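Long-range contacts in McyG protein (Microcystis aeruginosa PCC 7806, PDB 4R0M), which probably activates phenylalanine or a related acid as an acyl-adenylate, for loading onto a peptidyl carrier domain in microcystin synthesis: residues A[272-277]-A[529-534]; A[221-226]-A[247-252]; A[450-455]-A[467-472]. All coordinates share one frame; numbering follows the deposited sequence.

Contact 1: A[272-277]-A[529-534]; sequences WSPNFA and TSIGKV. With FA5 (adenosine-5'-[phenylalaninyl-phosphate]), chain C.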
loop_
_atom_site.group_PDB
_atom_site.type_symbol
_atom_site.label_atom_id
_atom_site.label_comp_id
_atom_site.label_asym_id
_atom_site.label_seq_id
_atom_site.Cartn_x
_atom_site.Cartn_y
_atom_site.Cartn_z
ATOM N N TRP A 272 7.374 6.229 5.320
ATOM C CA TRP A 272 6.044 5.625 5.421
ATOM C C TRP A 272 6.070 4.123 5.556
ATOM O O TRP A 272 6.931 3.445 4.985
ATOM C CB TRP A 272 5.185 6.049 4.222
ATOM C CG TRP A 272 4.041 5.119 3.884
ATOM C CD1 TRP A 272 2.917 4.824 4.658
ATOM C CD2 TRP A 272 3.866 4.342 2.652
ATOM N NE1 TRP A 272 2.096 3.938 4.010
ATOM C CE2 TRP A 272 2.603 3.608 2.805
ATOM C CE3 TRP A 272 4.601 4.183 1.483
ATOM C CZ2 TRP A 272 2.124 2.759 1.818
ATOM C CZ3 TRP A 272 4.105 3.325 0.495
ATOM C CH2 TRP A 272 2.897 2.633 0.660
ATOM N N SER A 273 5.123 3.609 6.342
ATOM C CA SER A 273 4.791 2.184 6.390
ATOM C C SER A 273 3.366 2.018 6.923
ATOM O O SER A 273 2.828 2.938 7.547
ATOM C CB SER A 273 5.775 1.420 7.279
ATOM O OG SER A 273 5.418 1.515 8.647
ATOM N N PRO A 274 2.740 0.848 6.677
ATOM C CA PRO A 274 1.450 0.576 7.311
ATOM C C PRO A 274 1.622 0.278 8.795
ATOM O O PRO A 274 2.751 0.133 9.273
ATOM C CB PRO A 274 0.943 -0.676 6.575
ATOM C CG PRO A 274 1.790 -0.793 5.354
ATOM C CD PRO A 274 3.120 -0.232 5.752
ATOM N N ASN A 275 0.502 0.182 9.506
ATOM C CA ASN A 275 0.504 -0.019 10.953
ATOM C C ASN A 275 1.351 -1.193 11.458
ATOM O O ASN A 275 2.042 -1.060 12.472
ATOM C CB ASN A 275 -0.928 -0.137 11.476
ATOM C CG ASN A 275 -0.990 -0.202 12.988
ATOM O OD1 ASN A 275 -0.899 0.821 13.672
ATOM N ND2 ASN A 275 -1.144 -1.411 13.521
ATOM N N PHE A 276 1.309 -2.326 10.756
ATOM C CA PHE A 276 2.000 -3.538 11.214
ATOM C C PHE A 276 3.507 -3.343 11.392
ATOM O O PHE A 276 4.115 -3.926 12.294
ATOM C CB PHE A 276 1.705 -4.743 10.301
ATOM C CG PHE A 276 2.402 -4.692 8.967
ATOM C CD1 PHE A 276 3.723 -5.116 8.833
ATOM C CD2 PHE A 276 1.734 -4.237 7.838
ATOM C CE1 PHE A 276 4.365 -5.067 7.606
ATOM C CE2 PHE A 276 2.369 -4.193 6.607
ATOM C CZ PHE A 276 3.686 -4.608 6.490
ATOM N N ALA A 277 4.102 -2.523 10.528
ATOM C CA ALA A 277 5.542 -2.279 10.566
ATOM C C ALA A 277 5.952 -1.489 11.809
ATOM O O ALA A 277 7.036 -1.704 12.358
ATOM C CB ALA A 277 5.992 -1.574 9.304
ATOM N N THR A 529 -1.840 -7.964 0.310
ATOM C CA THR A 529 -1.556 -7.024 -0.774
ATOM C C THR A 529 -0.051 -6.792 -0.794
ATOM O O THR A 529 0.645 -7.154 0.156
ATOM C CB THR A 529 -2.278 -5.675 -0.579
ATOM O OG1 THR A 529 -1.887 -5.094 0.673
ATOM C CG2 THR A 529 -3.791 -5.852 -0.607
ATOM N N SER A 530 0.449 -6.193 -1.870
ATOM C CA SER A 530 1.883 -5.926 -2.023
ATOM C C SER A 530 2.487 -5.249 -0.795
ATOM O O SER A 530 3.622 -5.538 -0.420
ATOM C CB SER A 530 2.140 -5.075 -3.267
ATOM O OG SER A 530 1.446 -3.840 -3.188
ATOM N N ILE A 531 1.712 -4.370 -0.162
ATOM C CA ILE A 531 2.191 -3.603 0.989
ATOM C C ILE A 531 2.073 -4.310 2.346
ATOM O O ILE A 531 2.455 -3.746 3.378
ATOM C CB ILE A 531 1.557 -2.191 1.052
ATOM C CG1 ILE A 531 0.031 -2.248 1.178
ATOM C CG2 ILE A 531 2.012 -1.360 -0.139
ATOM C CD1 ILE A 531 -0.588 -0.932 1.604
ATOM N N GLY A 532 1.553 -5.535 2.342
ATOM C CA GLY A 532 1.508 -6.363 3.548
ATOM C C GLY A 532 0.230 -6.270 4.364
ATOM O O GLY A 532 0.189 -6.719 5.509
ATOM N N LYS A 533 -0.808 -5.682 3.778
ATOM C CA LYS A 533 -2.118 -5.622 4.408
ATOM C C LYS A 533 -2.857 -6.935 4.165
ATOM O O LYS A 533 -3.102 -7.315 3.013
ATOM C CB LYS A 533 -2.926 -4.441 3.860
ATOM C CG LYS A 533 -4.355 -4.353 4.382
ATOM C CD LYS A 533 -5.109 -3.159 3.807
ATOM C CE LYS A 533 -5.463 -3.352 2.339
ATOM N NZ LYS A 533 -6.347 -2.265 1.832
ATOM N N VAL A 534 -3.199 -7.623 5.253
ATOM C CA VAL A 534 -3.953 -8.874 5.194
ATOM C C VAL A 534 -5.330 -8.615 4.584
ATOM O O VAL A 534 -6.111 -7.819 5.110
ATOM C CB VAL A 534 -4.104 -9.522 6.592
ATOM C CG1 VAL A 534 -4.990 -10.759 6.530
ATOM C CG2 VAL A 534 -2.746 -9.881 7.176
HETATM C C FA5 C . -3.396 1.805 -0.156
HETATM O O FA5 C . -3.248 0.903 0.659
HETATM C CA FA5 C . -3.156 3.237 0.250
HETATM N N FA5 C . -3.924 3.410 1.459
HETATM C CB FA5 C . -1.678 3.518 0.557
HETATM C CG FA5 C . -1.280 4.888 1.123
HETATM C CD1 FA5 C . -2.180 5.786 1.699
HETATM C CD2 FA5 C . 0.069 5.261 1.077
HETATM C CE1 FA5 C . -1.745 7.019 2.201
HETATM C CE2 FA5 C . 0.517 6.487 1.581
HETATM C CZ FA5 C . -0.397 7.374 2.146
HETATM P P FA5 C . -5.024 0.397 -1.818
HETATM O OP1 FA5 C . -4.426 -0.980 -1.940
HETATM O OP2 FA5 C . -5.838 0.939 -2.966
HETATM O OP3 FA5 C . -3.833 1.456 -1.507
HETATM O "O5'" FA5 C . -5.953 0.371 -0.500
HETATM C "C5'" FA5 C . -6.744 1.484 -0.093
HETATM C "C4'" FA5 C . -7.539 1.076 1.138
HETATM O "O4'" FA5 C . -6.693 0.820 2.266
HETATM C "C3'" FA5 C . -8.490 2.155 1.612
HETATM O "O3'" FA5 C . -9.707 2.163 0.867
HETATM C "C2'" FA5 C . -8.710 1.765 3.055
HETATM O "O2'" FA5 C . -9.711 0.745 3.153
HETATM C "C1'" FA5 C . -7.380 1.173 3.470
HETATM N N9 FA5 C . -6.617 2.200 4.226
HETATM C C8 FA5 C . -5.605 2.942 3.741
HETATM N N7 FA5 C . -5.112 3.788 4.678
HETATM C C5 FA5 C . -5.827 3.600 5.802
HETATM C C6 FA5 C . -5.837 4.165 7.174
HETATM N N6 FA5 C . -4.963 5.129 7.543
HETATM N N1 FA5 C . -6.753 3.688 8.051
HETATM C C2 FA5 C . -7.637 2.730 7.701
HETATM N N3 FA5 C . -7.680 2.169 6.478
HETATM C C4 FA5 C . -6.820 2.554 5.499
#
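Residues 272-277 run off the end of strand 270-273, pass P274 and start helix 275-282, while 529-534 folds back on itself without regular structure. The closest pair of CA atoms is that of P274 and I531, 7.6 Å apart. T529 to G532 form a type I turn closed by G532 N to T529 O (2.9 Å), and T529 N in turn bonds to K533 O at 3.1 Å, the pattern of a type I turn with a G1 bulge. G532 lies at positive phi facing F276, and a side chain here would run into F276 CZ and its own preceding carbonyl, so only glycine fits comfortably. The tip of the turn presents I531 O to the edge of the F276 ring, in its plane, with CE2 3.3 Å from that oxygen; F276 reaches it with CG in the crowded position (chi1 74°). This is the PKTxxGK segment, the tenth core motif of adenylation domains, brought from the C-terminal subdomain of the adenylation domain against the central sheet. K533, extended except for a bend at chi3 (72°), turns away from 272-277 and donates from NZ to O4' of the adenylate ribose, 3.1 Å; its charge would probably also steady the nearby phosphate. I531, itself with CG1 in the crowded position, crosses W272 at about a right angle, CG2 lying 4.2 Å from W272 CH2, and sends CD1 to 3.4 Å from the acyl oxygen O of FA5. P274 CG lies against I531 O and more loosely against I531 CD1. W272 lays one indole face against the ligand's phenyl edge carbon, CZ2 to FA5 CD2 being 3.3 Å, and its NE1 bonds to A304 O, which fixes the rotation of the indole.

Contact 2: A[221-226]-A[247-252]; sequences WMPLDH and VPMELV. With FA5 (adenosine-5'-[phenylalaninyl-phosphate]), chain C.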
loop_
_atom_site.group_PDB
_atom_site.type_symbol
_atom_site.label_atom_id
_atom_site.label_comp_id
_atom_site.label_asym_id
_atom_site.label_seq_id
_atom_site.Cartn_x
_atom_site.Cartn_y
_atom_site.Cartn_z
ATOM N N TRP A 221 10.335 1.850 1.469
ATOM C CA TRP A 221 10.700 0.436 1.505
ATOM C C TRP A 221 9.549 -0.471 1.153
ATOM O O TRP A 221 9.617 -1.681 1.354
ATOM C CB TRP A 221 11.355 0.061 2.830
ATOM C CG TRP A 221 10.466 0.191 4.040
ATOM C CD1 TRP A 221 10.095 1.357 4.704
ATOM C CD2 TRP A 221 9.831 -0.898 4.796
ATOM N NE1 TRP A 221 9.285 1.074 5.774
ATOM C CE2 TRP A 221 9.089 -0.258 5.888
ATOM C CE3 TRP A 221 9.791 -2.286 4.674
ATOM C CZ2 TRP A 221 8.354 -0.996 6.807
ATOM C CZ3 TRP A 221 9.046 -3.018 5.608
ATOM C CH2 TRP A 221 8.346 -2.388 6.645
HETATM N N MSE A 222 8.495 0.073 0.585
HETATM C CA MSE A 222 7.384 -0.690 0.080
HETATM C C MSE A 222 7.623 -1.045 -1.335
HETATM O O MSE A 222 8.366 -0.365 -1.964
HETATM C CB MSE A 222 6.116 0.126 0.132
HETATM C CG MSE A 222 5.585 0.391 1.532
HETATM SE SE MSE A 222 5.128 -1.082 2.698
HETATM C CE MSE A 222 6.634 -0.980 3.848
ATOM N N PRO A 223 7.042 -2.102 -1.847
ATOM C CA PRO A 223 7.276 -2.469 -3.248
ATOM C C PRO A 223 6.790 -1.391 -4.217
ATOM O O PRO A 223 5.787 -0.726 -3.958
ATOM C CB PRO A 223 6.478 -3.770 -3.426
ATOM C CG PRO A 223 5.548 -3.833 -2.267
ATOM C CD PRO A 223 6.219 -3.102 -1.144
ATOM N N LEU A 224 7.506 -1.242 -5.327
ATOM C CA LEU A 224 7.320 -0.116 -6.237
ATOM C C LEU A 224 6.034 -0.129 -7.054
ATOM O O LEU A 224 5.666 0.890 -7.630
ATOM C CB LEU A 224 8.532 0.028 -7.164
ATOM C CG LEU A 224 9.866 0.475 -6.557
ATOM C CD1 LEU A 224 10.918 0.558 -7.647
ATOM C CD2 LEU A 224 9.747 1.812 -5.846
ATOM N N ASP A 225 5.351 -1.270 -7.110
ATOM C CA ASP A 225 4.098 -1.368 -7.869
ATOM C C ASP A 225 2.924 -0.693 -7.162
ATOM O O ASP A 225 1.906 -0.410 -7.787
ATOM C CB ASP A 225 3.752 -2.827 -8.186
ATOM C CG ASP A 225 3.683 -3.691 -6.949
ATOM O OD1 ASP A 225 4.754 -4.149 -6.491
ATOM O OD2 ASP A 225 2.564 -3.915 -6.441
ATOM N N HIS A 226 3.067 -0.442 -5.865
ATOM C CA HIS A 226 2.007 0.198 -5.093
ATOM C C HIS A 226 1.999 1.701 -5.241
ATOM O O HIS A 226 3.051 2.327 -5.385
ATOM C CB HIS A 226 2.108 -0.192 -3.631
ATOM C CG HIS A 226 0.894 0.182 -2.826
ATOM N ND1 HIS A 226 0.799 1.349 -2.165
ATOM C CD2 HIS A 226 -0.302 -0.500 -2.601
ATOM C CE1 HIS A 226 -0.391 1.415 -1.544
ATOM N NE2 HIS A 226 -1.065 0.280 -1.809
ATOM N N VAL A 247 14.331 1.185 -0.856
ATOM C CA VAL A 247 14.883 -0.013 -0.227
ATOM C C VAL A 247 13.942 -1.184 -0.514
ATOM O O VAL A 247 12.724 -1.012 -0.449
ATOM C CB VAL A 247 15.008 0.174 1.305
ATOM C CG1 VAL A 247 15.924 -0.880 1.916
ATOM C CG2 VAL A 247 15.513 1.570 1.647
ATOM N N PRO A 248 14.493 -2.374 -0.838
ATOM C CA PRO A 248 13.622 -3.542 -1.023
ATOM C C PRO A 248 12.987 -3.954 0.305
ATOM O O PRO A 248 13.659 -3.944 1.340
ATOM C CB PRO A 248 14.581 -4.635 -1.524
ATOM C CG PRO A 248 15.844 -3.931 -1.906
ATOM C CD PRO A 248 15.913 -2.719 -1.030
HETATM N N MSE A 249 11.701 -4.300 0.265
HETATM C CA MSE A 249 10.915 -4.575 1.475
HETATM C C MSE A 249 11.514 -5.669 2.316
HETATM O O MSE A 249 11.554 -5.557 3.543
HETATM C CB MSE A 249 9.478 -4.932 1.096
HETATM C CG MSE A 249 8.578 -4.978 2.330
HETATM SE SE MSE A 249 6.695 -5.285 1.842
HETATM C CE MSE A 249 6.896 -6.922 0.763
ATOM N N GLU A 250 11.992 -6.728 1.665
ATOM C CA GLU A 250 12.543 -7.887 2.367
ATOM C C GLU A 250 13.745 -7.549 3.259
ATOM O O GLU A 250 13.951 -8.190 4.289
ATOM C CB GLU A 250 12.873 -9.028 1.389
ATOM C CG GLU A 250 13.965 -8.723 0.367
ATOM C CD GLU A 250 13.440 -8.179 -0.955
ATOM O OE1 GLU A 250 14.069 -8.476 -1.995
ATOM O OE2 GLU A 250 12.413 -7.458 -0.969
ATOM N N LEU A 251 14.519 -6.535 2.872
ATOM C CA LEU A 251 15.666 -6.091 3.665
ATOM C C LEU A 251 15.237 -5.567 5.038
ATOM O O LEU A 251 15.874 -5.869 6.048
ATOM C CB LEU A 251 16.476 -5.033 2.906
ATOM C CG LEU A 251 17.817 -4.582 3.501
ATOM C CD1 LEU A 251 18.819 -4.285 2.395
ATOM C CD2 LEU A 251 17.665 -3.378 4.424
ATOM N N VAL A 252 14.164 -4.780 5.065
ATOM C CA VAL A 252 13.625 -4.261 6.323
ATOM C C VAL A 252 12.843 -5.337 7.092
ATOM O O VAL A 252 12.839 -5.338 8.317
ATOM C CB VAL A 252 12.759 -3.001 6.105
ATOM C CG1 VAL A 252 12.229 -2.463 7.430
ATOM C CG2 VAL A 252 13.555 -1.920 5.388
HETATM C C FA5 C . -3.396 1.805 -0.156
HETATM O O FA5 C . -3.248 0.903 0.659
HETATM C CA FA5 C . -3.156 3.237 0.250
HETATM N N FA5 C . -3.924 3.410 1.459
HETATM C CB FA5 C . -1.678 3.518 0.557
HETATM C CG FA5 C . -1.280 4.888 1.123
HETATM C CD1 FA5 C . -2.180 5.786 1.699
HETATM C CD2 FA5 C . 0.069 5.261 1.077
HETATM C CE1 FA5 C . -1.745 7.019 2.201
HETATM C CE2 FA5 C . 0.517 6.487 1.581
HETATM C CZ FA5 C . -0.397 7.374 2.146
HETATM P P FA5 C . -5.024 0.397 -1.818
HETATM O OP1 FA5 C . -4.426 -0.980 -1.940
HETATM O OP2 FA5 C . -5.838 0.939 -2.966
HETATM O OP3 FA5 C . -3.833 1.456 -1.507
HETATM O "O5'" FA5 C . -5.953 0.371 -0.500
HETATM C "C5'" FA5 C . -6.744 1.484 -0.093
HETATM C "C4'" FA5 C . -7.539 1.076 1.138
HETATM O "O4'" FA5 C . -6.693 0.820 2.266
HETATM C "C3'" FA5 C . -8.490 2.155 1.612
HETATM O "O3'" FA5 C . -9.707 2.163 0.867
HETATM C "C2'" FA5 C . -8.710 1.765 3.055
HETATM O "O2'" FA5 C . -9.711 0.745 3.153
HETATM C "C1'" FA5 C . -7.380 1.173 3.470
HETATM N N9 FA5 C . -6.617 2.200 4.226
HETATM C C8 FA5 C . -5.605 2.942 3.741
HETATM N N7 FA5 C . -5.112 3.788 4.678
HETATM C C5 FA5 C . -5.827 3.600 5.802
HETATM C C6 FA5 C . -5.837 4.165 7.174
HETATM N N6 FA5 C . -4.963 5.129 7.543
HETATM N N1 FA5 C . -6.753 3.688 8.051
HETATM C C2 FA5 C . -7.637 2.730 7.701
HETATM N N3 FA5 C . -7.680 2.169 6.478
HETATM C C4 FA5 C . -6.820 2.554 5.499
HETATM O O HOH W 1 11.077 -1.182 -2.668
#
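W221 carries this contact, with CG held in the crowded position between the backbone N and the carbonyl carbon (chi1 64°), so that its indole stands sandwiched between two aliphatic groups. V252 comes over one face: CG1, anti to its own backbone N, makes a CH-pi contact 3.7 Å from the centroid of the W221 six-membered ring and 12° off its normal, and V252 CB lies only 3.4 Å from W221 CE3. The opposite face takes the methyl of selenomethionine M222, whose CE sits over the middle of the indole, 3.1 Å above its plane. An alanine at W221 would probably unseat both V252 and the M222 methyl, loosening the packing of helix 249-254 on this loop. Both segments leave neighbouring parallel strands of the central sheet, 217-220 and 243-246, which helix 227-240 joins in a beta-alpha-beta crossover, so the contact brings together the two C-terminal strand ends. Here the backbones meet by CA-H...O contacts, M249 CA approaching W221 O at 3.2 Å and W221 CA approaching V247 O. A water donates to M222 O (2.9 Å) and to V247 O (2.8 Å), tying the two loops by their carbonyls. Selenomethionine M249 stretches out from its backbone, runs CG past W221 CE3, and bends at its last torsion, SE meeting P223 CD obliquely at 3.7 Å. Farther on, H226 has CG anti to its backbone N (chi1 -168°) and points its ring edge at the adenylate; NE2 donates a weak bond to FA5 OP3, 3.0 Å. ND1 accepts from G228 N as the N-cap of helix 227-240, which holds the imidazole's orientation and leaves NE2 as the donor.

Contact 3: A[450-455]-A[467-472]; sequences HELETT and TAAFAV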
loop_
_atom_site.group_PDB
_atom_site.type_symbol
_atom_site.label_atom_id
_atom_site.label_comp_id
_atom_site.label_asym_id
_atom_site.label_seq_id
_atom_site.Cartn_x
_atom_site.Cartn_y
_atom_site.Cartn_z
ATOM N N HIS A 450 -9.132 -4.384 14.096
ATOM C CA HIS A 450 -7.775 -3.945 14.435
ATOM C C HIS A 450 -7.462 -4.066 15.904
ATOM O O HIS A 450 -6.363 -4.489 16.265
ATOM C CB HIS A 450 -7.504 -2.531 13.919
ATOM C CG HIS A 450 -8.110 -1.435 14.768
ATOM N ND1 HIS A 450 -9.412 -1.091 14.689
ATOM C CD2 HIS A 450 -7.539 -0.595 15.725
ATOM C CE1 HIS A 450 -9.663 -0.089 15.554
ATOM N NE2 HIS A 450 -8.516 0.214 16.186
ATOM N N GLU A 451 -8.425 -3.708 16.756
ATOM C CA GLU A 451 -8.289 -3.859 18.208
ATOM C C GLU A 451 -8.065 -5.319 18.572
ATOM O O GLU A 451 -7.128 -5.651 19.303
ATOM C CB GLU A 451 -9.540 -3.360 18.928
ATOM C CG GLU A 451 -9.651 -1.855 19.083
ATOM C CD GLU A 451 -10.889 -1.458 19.864
ATOM O OE1 GLU A 451 -11.047 -1.919 21.017
ATOM O OE2 GLU A 451 -11.711 -0.688 19.325
ATOM N N LEU A 452 -8.935 -6.184 18.050
ATOM C CA LEU A 452 -8.834 -7.625 18.260
ATOM C C LEU A 452 -7.474 -8.138 17.814
ATOM O O LEU A 452 -6.779 -8.807 18.578
ATOM C CB LEU A 452 -9.957 -8.357 17.521
ATOM C CG LEU A 452 -11.382 -8.150 18.048
ATOM C CD1 LEU A 452 -12.407 -8.391 16.950
ATOM C CD2 LEU A 452 -11.658 -9.031 19.261
ATOM N N GLU A 453 -7.095 -7.789 16.584
ATOM C CA GLU A 453 -5.808 -8.182 16.008
ATOM C C GLU A 453 -4.617 -7.692 16.829
ATOM O O GLU A 453 -3.680 -8.453 17.069
ATOM C CB GLU A 453 -5.698 -7.705 14.558
ATOM C CG GLU A 453 -6.490 -8.553 13.573
ATOM C CD GLU A 453 -6.968 -7.775 12.361
ATOM O OE1 GLU A 453 -6.342 -6.754 12.003
ATOM O OE2 GLU A 453 -7.979 -8.192 11.761
ATOM N N THR A 454 -4.661 -6.433 17.266
ATOM C CA THR A 454 -3.598 -5.869 18.104
ATOM C C THR A 454 -3.497 -6.644 19.417
ATOM O O THR A 454 -2.399 -7.012 19.842
ATOM C CB THR A 454 -3.818 -4.368 18.396
ATOM O OG1 THR A 454 -4.005 -3.661 17.165
ATOM C CG2 THR A 454 -2.625 -3.770 19.136
ATOM N N THR A 455 -4.650 -6.900 20.035
ATOM C CA THR A 455 -4.726 -7.652 21.290
ATOM C C THR A 455 -4.131 -9.053 21.136
ATOM O O THR A 455 -3.365 -9.502 21.990
ATOM C CB THR A 455 -6.176 -7.741 21.805
ATOM O OG1 THR A 455 -6.758 -6.433 21.817
ATOM C CG2 THR A 455 -6.221 -8.318 23.214
ATOM N N THR A 467 -2.092 -11.679 11.180
ATOM C CA THR A 467 -3.256 -11.935 11.976
ATOM C C THR A 467 -4.480 -11.282 11.396
ATOM O O THR A 467 -4.380 -10.266 10.816
ATOM C CB THR A 467 -3.032 -11.471 13.401
ATOM O OG1 THR A 467 -1.888 -12.112 13.915
ATOM C CG2 THR A 467 -4.156 -11.841 14.234
ATOM N N ALA A 468 -5.629 -11.922 11.499
ATOM C CA ALA A 468 -6.889 -11.376 10.998
ATOM C C ALA A 468 -8.066 -11.752 11.894
ATOM O O ALA A 468 -8.105 -12.845 12.464
ATOM C CB ALA A 468 -7.142 -11.838 9.572
ATOM N N ALA A 469 -9.019 -10.833 12.013
ATOM C CA ALA A 469 -10.249 -11.078 12.749
ATOM C C ALA A 469 -11.449 -10.669 11.900
ATOM O O ALA A 469 -11.537 -9.528 11.440
ATOM C CB ALA A 469 -10.236 -10.323 14.069
ATOM N N PHE A 470 -12.364 -11.612 11.686
ATOM C CA PHE A 470 -13.570 -11.363 10.894
ATOM C C PHE A 470 -14.749 -12.187 11.402
ATOM O O PHE A 470 -14.563 -13.174 12.119
ATOM C CB PHE A 470 -13.318 -11.639 9.404
ATOM C CG PHE A 470 -12.860 -13.041 9.112
ATOM C CD1 PHE A 470 -11.507 -13.366 9.146
ATOM C CD2 PHE A 470 -13.778 -14.037 8.797
ATOM C CE1 PHE A 470 -11.081 -14.659 8.878
ATOM C CE2 PHE A 470 -13.358 -15.331 8.529
ATOM C CZ PHE A 470 -12.007 -15.641 8.565
ATOM N N ALA A 471 -15.955 -11.779 11.017
ATOM C CA ALA A 471 -17.181 -12.434 11.464
ATOM C C ALA A 471 -17.977 -13.050 10.313
ATOM O O ALA A 471 -18.234 -12.390 9.302
ATOM C CB ALA A 471 -18.048 -11.454 12.243
ATOM N N VAL A 472 -18.356 -14.319 10.475
ATOM C CA VAL A 472 -19.267 -14.985 9.539
ATOM C C VAL A 472 -20.584 -15.327 10.237
ATOM O O VAL A 472 -20.626 -15.485 11.461
ATOM C CB VAL A 472 -18.656 -16.256 8.891
ATOM C CG1 VAL A 472 -17.240 -15.996 8.392
ATOM C CG2 VAL A 472 -18.682 -17.445 9.843
#
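Of the flat groups here, only the carboxylate of E453 reaches across; the rings of H450 and F470 lie off the interface. The H450 ring takes E451 CG over one face, offset toward the rim, while the F470 ring, behind the strand, has V472 CG1 at its edge, in plane. Helix 449-457 packs on edge strand 468-474 of the small mixed sheet in the C-terminal subdomain of the adenylation fold, the two axes passing 7.4 Å apart and running at 139° to each other. A468, F470 and V472 give their backbone bonds to neighbouring strand 479-486, so A469 N faces the other way, toward the helix. E453 meets it: CG is anti to the carbonyl carbon (chi1 -77°), the chain extends beyond it, and OE2 reaches the main-chain N-H of A469 on the strand edge that the helix covers. E453 CG also brushes T467 CG2 at 4.1 Å, and K536 makes a long, weak ion pair with OE2, which may help keep the acid charged. Beside it, L452 CB meets A469 CB at 4.0 Å, with F511 of helix 498-511 packing on L452. The A469 N-H donates to the anti lone pair of E453 OE2 over 2.8 Å, bent to 144° at the hydrogen.

Overall arrangement
Contacts 1 and 2 both reach the adenylate, contact 1 through three pocket residues and contact 2 through H226 alone, and they touch where I531 CG2 lies against H226 CG at 3.3 Å. Contact 1 is the more central and fully buried, and joins the C-terminal subdomain to the main sheet through side-chain packing and ligand contacts. Contact 2 is partly buried and stays within that sheet's loops, using a sandwiched indole and a bridging water. Contact 3 lies farthest out, its centre about 19 Å from that of the chain, yet is buried too, and is the one closed by a direct hydrogen bond. It reaches contact 1 where V534 packs on A468; contacts 2 and 3 do not touch.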